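Local coordinates for carboxynorspermidine decarboxylase (Campylobacter jejuni subsp. jejuni 81116, PDB 3N29), which probably uses pyridoxal-5'-phosphate to decarboxylate carboxynorspermidine to norspermidine, at residues A[204-209]-A[238-243]. Residues are numbered along the deposited sequence; the frame is centred on the assembly and turned at random.
Sequences LCEESA and GHHITK. With PLP (pyridoxal-5'-phosphate), chain C; NSD (N-(3-aminopropyl)propane-1,3-diamine), chain D.
At the C-terminal mouth of the beta/alpha barrel, the loops that follow strands 198-200 and 232-234 join through a single beta bridge between Glu207 and His239. Glu207 N donates to Gly238 O at 2.8 Å, and His240 N returns a bond of 2.9 Å to Glu207 O, lying in the plane of that carbonyl. Just before the bridge, Gly238 CA lies against Leu204 O, 3.3 Å away, in a CA-H...O contact. This is the phosphate end of the cofactor site: Gly238 N gives a nearly straight 2.8 Å hydrogen bond to O2P of PLP, whose pocket Gly271 and Glu272 help complete. Cys205 turns the other way, its SG anti to the backbone N (chi1 -178°) and facing the norspermidine. The imidazole of His240 is sandwiched, with Lys243 CB over the centre of one face and Glu206 CG offset toward the rim of the opposite one, while Trp276 packs edge-to-face with it. Leu204 CD1 reaches the His239 ring obliquely, 3.6 Å from ND1, and both side chains also touch Leu212 of helix 209-223. A water in that ring's plane meets ND1, and NE2 is hydrogen-bonded to Phe235 O.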
# COMPACT_ATOMS: atom_id res chain seq x y z
N LEU A 204 2.60 -22.69 1.23
CA LEU A 204 3.53 -22.34 2.29
C LEU A 204 3.87 -20.85 2.33
O LEU A 204 3.90 -20.17 1.27
CB LEU A 204 4.85 -23.13 2.17
CG LEU A 204 4.73 -24.68 2.22
CD1 LEU A 204 6.08 -25.32 1.94
CD2 LEU A 204 4.19 -25.13 3.58
N CYS A 205 4.29 -20.42 3.51
CA CYS A 205 4.79 -19.08 3.70
C CYS A 205 5.90 -19.05 4.76
O CYS A 205 5.69 -19.41 5.93
CB CYS A 205 3.64 -18.11 3.99
SG CYS A 205 4.42 -16.44 4.15
N GLU A 206 7.12 -18.71 4.33
CA GLU A 206 8.33 -18.66 5.19
C GLU A 206 8.51 -19.97 5.96
O GLU A 206 8.75 -19.97 7.16
CB GLU A 206 8.32 -17.47 6.18
CG GLU A 206 8.25 -16.10 5.46
CD GLU A 206 8.39 -14.97 6.42
OE1 GLU A 206 9.30 -14.14 6.21
OE2 GLU A 206 7.62 -14.95 7.44
N GLU A 207 8.40 -21.08 5.24
CA GLU A 207 8.39 -22.37 5.89
C GLU A 207 9.60 -23.25 5.53
O GLU A 207 10.38 -22.95 4.60
CB GLU A 207 7.05 -23.09 5.60
CG GLU A 207 5.95 -22.87 6.72
CD GLU A 207 6.40 -23.40 8.16
OE1 GLU A 207 7.48 -24.08 8.32
OE2 GLU A 207 5.67 -23.10 9.17
N SER A 208 9.67 -24.36 6.28
CA SER A 208 10.75 -25.34 6.29
C SER A 208 10.56 -26.49 5.31
O SER A 208 9.49 -26.69 4.75
CB SER A 208 10.76 -26.01 7.67
OG SER A 208 9.49 -26.70 7.83
N ALA A 209 11.62 -27.29 5.17
CA ALA A 209 11.59 -28.46 4.30
C ALA A 209 10.63 -29.51 4.91
O ALA A 209 9.91 -30.19 4.18
CB ALA A 209 13.04 -29.04 4.13
N GLY A 238 7.17 -20.18 -0.92
CA GLY A 238 7.13 -20.28 0.51
C GLY A 238 8.21 -21.06 1.21
O GLY A 238 8.14 -21.23 2.42
N HIS A 239 9.16 -21.56 0.44
CA HIS A 239 10.28 -22.39 0.93
C HIS A 239 11.35 -21.37 1.31
O HIS A 239 11.87 -20.65 0.45
CB HIS A 239 10.79 -23.31 -0.18
CG HIS A 239 9.67 -23.96 -0.96
ND1 HIS A 239 8.78 -24.81 -0.37
CD2 HIS A 239 9.20 -23.74 -2.21
CE1 HIS A 239 7.84 -25.15 -1.23
NE2 HIS A 239 8.07 -24.53 -2.37
N HIS A 240 11.70 -21.32 2.58
CA HIS A 240 12.58 -20.28 3.11
C HIS A 240 14.00 -20.84 2.97
O HIS A 240 14.75 -20.94 3.96
CB HIS A 240 12.24 -20.11 4.61
CG HIS A 240 12.34 -18.72 5.13
ND1 HIS A 240 12.75 -17.66 4.36
CD2 HIS A 240 11.98 -18.19 6.33
CE1 HIS A 240 12.69 -16.55 5.07
NE2 HIS A 240 12.23 -16.84 6.27
N ILE A 241 14.36 -21.17 1.76
CA ILE A 241 15.56 -21.93 1.44
C ILE A 241 16.84 -21.23 1.85
O ILE A 241 17.85 -21.89 2.21
CB ILE A 241 15.58 -22.23 -0.08
CG1 ILE A 241 14.44 -23.18 -0.44
CG2 ILE A 241 16.94 -22.93 -0.50
CD1 ILE A 241 14.16 -23.31 -1.93
N THR A 242 16.83 -19.91 1.80
CA THR A 242 18.03 -19.16 2.04
C THR A 242 18.11 -18.60 3.48
O THR A 242 19.07 -17.93 3.84
CB THR A 242 18.15 -17.99 1.06
OG1 THR A 242 16.98 -17.16 1.18
CG2 THR A 242 18.30 -18.50 -0.34
N LYS A 243 17.15 -18.94 4.32
CA LYS A 243 17.23 -18.58 5.72
C LYS A 243 18.17 -19.54 6.44
O LYS A 243 18.21 -20.76 6.15
CB LYS A 243 15.87 -18.63 6.39
CG LYS A 243 15.88 -18.23 7.89
CD LYS A 243 14.53 -17.74 8.36
CE LYS A 243 14.34 -17.80 9.92
NZ LYS A 243 15.53 -17.23 10.62
N1 PLP C . 3.94 -19.05 -6.24
C2 PLP C . 2.68 -18.56 -6.01
C2A PLP C . 1.51 -19.10 -6.78
C3 PLP C . 2.54 -17.50 -5.07
O3 PLP C . 1.27 -16.97 -4.82
C4 PLP C . 3.66 -16.98 -4.38
C4A PLP C . 3.49 -15.82 -3.41
C5 PLP C . 4.93 -17.55 -4.61
C6 PLP C . 5.02 -18.59 -5.56
C5A PLP C . 6.16 -17.05 -3.90
O4P PLP C . 6.00 -17.07 -2.50
P PLP C . 7.17 -16.68 -1.52
O1P PLP C . 7.66 -15.31 -1.94
O2P PLP C . 8.31 -17.72 -1.71
O3P PLP C . 6.68 -16.79 -0.15
C1 NSD D . 5.48 -14.23 1.22
N1 NSD D . 6.53 -14.91 1.92
C2 NSD D . 4.12 -14.60 1.71
N2 NSD D . 2.58 -13.16 0.58
C3 NSD D . 3.05 -14.33 0.72
N3 NSD D . 3.54 -8.97 1.42
C4 NSD D . 2.92 -12.13 1.24
C5 NSD D . 2.22 -10.86 0.86
C6 NSD D . 2.46 -9.77 1.88
O HOH W 1 10.08 -25.72 2.08